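DNA polymerase (Bacillus phage phi29, PDB 2PY5) replicates the viral DNA from a protein primer by processive strand displacement and proofreads it with a 3'-5' exonuclease. Local coordinates at residues L333-E338 and A437-I442. The protein carries 2 engineered substitutions. Sequence-based numbering, arbitrary orientation.
Sequences LELMKE and ARYTTI. With EDO (1,2-ethanediol), chain X.
Leu-335 reaches from its helix into the angle between Tyr-439 and Ile-442, and every contact within 4.5 Å between 333-338 and 437-442 runs through its isobutyl group. Its CG sits beside the backbone N and anti to the carbonyl carbon (chi1 -80°); with CB pointing at the other helix, this torsion sets the CD1/CD2 fork between Tyr-439 and Ile-442. One branch meets the backbone: Leu-335 CD1 lies 4.0 Å from Tyr-439 CA, at the root of the tyrosine. The other, Leu-335 CD2, touches the methyl branch of Ile-442, CG2, at 4.1 Å. Between the branches, Leu-335 CG comes to 4.1 Å from Tyr-439 CD1, meeting the near side of the ring at a slant. The phenol owes its place to CG standing anti to the backbone N of Tyr-439 (chi1 176°), which turns CD1 to face the leucine, while Trp-436 packs against the ring edge-to-face. Ile-442, one turn on, closes the angle with CG2 and CD1.

These helices, 330-339 and 427-447, belong to the polymerization region of a B-family polymerase. Their contact is a small apolar bridge of 152 Å², with the Leu-335 and Tyr-439 CA atoms still 7.6 Å apart. Next to Tyr-439 in sequence, Arg-438, probably involved in binding template-primer structures, adds a polar tie through a salt bridge from NH2 to Asp-332, the residue preceding 333-338, and gives NH1 to the carbonyl of Gly-228. At the other end the extended chain of Glu-338 presents OE2 to a 1,2-ethanediol, probably from the crystallisation liquor; the diol hydroxyl O1 donates a hydrogen bond to Glu-338 OE2, 2.7 Å away. That same carboxylate oxygen bonds Tyr-298 OH, and in this crystal the diol spans from Glu-338 to the carbonyl oxygen of Thr-443.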
loop_
_atom_site.group_PDB
_atom_site.type_symbol
_atom_site.label_atom_id
_atom_site.label_comp_id
_atom_site.label_asym_id
_atom_site.label_seq_id
_atom_site.Cartn_x
_atom_site.Cartn_y
_atom_site.Cartn_z
ATOM N N LEU F 333 -8.726 21.843 9.148
ATOM C CA LEU F 333 -9.549 22.688 10.016
ATOM C C LEU F 333 -10.282 23.750 9.184
ATOM O O LEU F 333 -11.484 24.003 9.378
ATOM C CB LEU F 333 -8.665 23.353 11.078
ATOM C CG LEU F 333 -9.398 24.342 11.977
ATOM C CD1 LEU F 333 -10.488 23.649 12.799
ATOM C CD2 LEU F 333 -8.414 25.065 12.884
ATOM N N GLU F 334 -9.594 24.381 8.227
ATOM C CA GLU F 334 -10.276 25.366 7.409
ATOM C C GLU F 334 -11.350 24.729 6.505
ATOM O O GLU F 334 -12.411 25.311 6.290
ATOM C CB GLU F 334 -9.289 26.200 6.626
ATOM C CG GLU F 334 -8.426 27.097 7.548
ATOM C CD GLU F 334 -9.216 28.086 8.461
ATOM O OE1 GLU F 334 -10.345 28.538 8.133
ATOM O OE2 GLU F 334 -8.673 28.426 9.532
ATOM N N LEU F 335 -11.076 23.527 5.996
ATOM C CA LEU F 335 -12.099 22.802 5.234
ATOM C C LEU F 335 -13.333 22.568 6.115
ATOM O O LEU F 335 -14.469 22.747 5.669
ATOM C CB LEU F 335 -11.561 21.460 4.739
ATOM C CG LEU F 335 -10.697 21.554 3.484
ATOM C CD1 LEU F 335 -9.932 20.235 3.301
ATOM C CD2 LEU F 335 -11.548 21.880 2.252
ATOM N N MET F 336 -13.098 22.137 7.343
ATOM C CA MET F 336 -14.201 21.794 8.252
ATOM C C MET F 336 -15.029 23.036 8.550
ATOM O O MET F 336 -16.267 22.997 8.534
ATOM C CB MET F 336 -13.649 21.210 9.543
ATOM C CG MET F 336 -14.733 20.658 10.454
ATOM S SD MET F 336 -14.117 20.043 12.027
ATOM C CE MET F 336 -13.533 21.514 12.839
ATOM N N LYS F 337 -14.342 24.139 8.859
ATOM C CA LYS F 337 -15.046 25.372 9.207
ATOM C C LYS F 337 -15.875 25.890 8.042
ATOM O O LYS F 337 -16.934 26.483 8.252
ATOM C CB LYS F 337 -14.056 26.444 9.717
ATOM C CG LYS F 337 -13.392 26.070 11.012
ATOM C CD LYS F 337 -12.285 27.039 11.430
ATOM C CE LYS F 337 -12.797 28.172 12.252
ATOM N NZ LYS F 337 -11.668 28.882 12.936
ATOM N N GLU F 338 -15.419 25.669 6.804
ATOM C CA GLU F 338 -16.192 26.077 5.630
ATOM C C GLU F 338 -17.386 25.145 5.352
ATOM O O GLU F 338 -18.453 25.596 4.984
ATOM C CB GLU F 338 -15.337 26.155 4.374
ATOM C CG GLU F 338 -16.169 26.564 3.163
ATOM C CD GLU F 338 -15.399 26.798 1.891
ATOM O OE1 GLU F 338 -14.158 26.759 1.912
ATOM O OE2 GLU F 338 -16.067 27.030 0.857
ATOM N N ALA F 437 -3.326 16.829 -0.093
ATOM C CA ALA F 437 -3.878 15.936 -1.101
ATOM C C ALA F 437 -5.419 15.912 -0.971
ATOM O O ALA F 437 -6.147 16.066 -1.968
ATOM C CB ALA F 437 -3.325 14.581 -0.937
ATOM N N ARG F 438 -5.908 15.777 0.251
ATOM C CA ARG F 438 -7.355 15.812 0.475
ATOM C C ARG F 438 -7.944 17.141 0.027
ATOM O O ARG F 438 -8.991 17.187 -0.625
ATOM C CB ARG F 438 -7.712 15.567 1.949
ATOM C CG ARG F 438 -7.492 14.185 2.401
ATOM C CD ARG F 438 -8.085 13.944 3.799
ATOM N NE ARG F 438 -7.375 14.681 4.831
ATOM C CZ ARG F 438 -6.195 14.341 5.343
ATOM N NH1 ARG F 438 -5.566 13.244 4.943
ATOM N NH2 ARG F 438 -5.645 15.074 6.287
ATOM N N TYR F 439 -7.264 18.232 0.383
ATOM C CA TYR F 439 -7.694 19.569 0.008
ATOM C C TYR F 439 -7.845 19.674 -1.512
ATOM O O TYR F 439 -8.820 20.228 -2.022
ATOM C CB TYR F 439 -6.675 20.598 0.522
ATOM C CG TYR F 439 -6.954 22.011 0.116
ATOM C CD1 TYR F 439 -7.763 22.818 0.883
ATOM C CD2 TYR F 439 -6.414 22.540 -1.059
ATOM C CE1 TYR F 439 -8.037 24.108 0.508
ATOM C CE2 TYR F 439 -6.680 23.835 -1.441
ATOM C CZ TYR F 439 -7.494 24.616 -0.653
ATOM O OH TYR F 439 -7.784 25.929 -1.008
ATOM N N THR F 440 -6.853 19.161 -2.233
ATOM C CA THR F 440 -6.881 19.213 -3.682
ATOM C C THR F 440 -8.142 18.575 -4.245
ATOM O O THR F 440 -8.816 19.148 -5.119
ATOM C CB THR F 440 -5.671 18.523 -4.266
ATOM O OG1 THR F 440 -4.479 19.189 -3.797
ATOM C CG2 THR F 440 -5.721 18.542 -5.789
ATOM N N THR F 441 -8.453 17.377 -3.748
ATOM C CA THR F 441 -9.591 16.619 -4.261
ATOM C C THR F 441 -10.944 17.173 -3.786
ATOM O O THR F 441 -11.857 17.362 -4.584
ATOM C CB THR F 441 -9.401 15.158 -3.883
ATOM O OG1 THR F 441 -8.259 14.680 -4.610
ATOM C CG2 THR F 441 -10.668 14.310 -4.174
ATOM N N ILE F 442 -11.048 17.475 -2.500
ATOM C CA ILE F 442 -12.285 18.011 -1.933
ATOM C C ILE F 442 -12.659 19.342 -2.576
ATOM O O ILE F 442 -13.839 19.579 -2.891
ATOM C CB ILE F 442 -12.186 18.151 -0.406
ATOM C CG1 ILE F 442 -12.040 16.773 0.226
ATOM C CG2 ILE F 442 -13.394 18.907 0.144
ATOM C CD1 ILE F 442 -11.601 16.794 1.684
HETATM C C1 EDO X . -14.487 25.288 -2.013
HETATM O O1 EDO X . -15.618 26.106 -1.687
HETATM C C2 EDO X . -13.893 25.710 -3.353
HETATM O O2 EDO X . -13.989 24.668 -4.345
#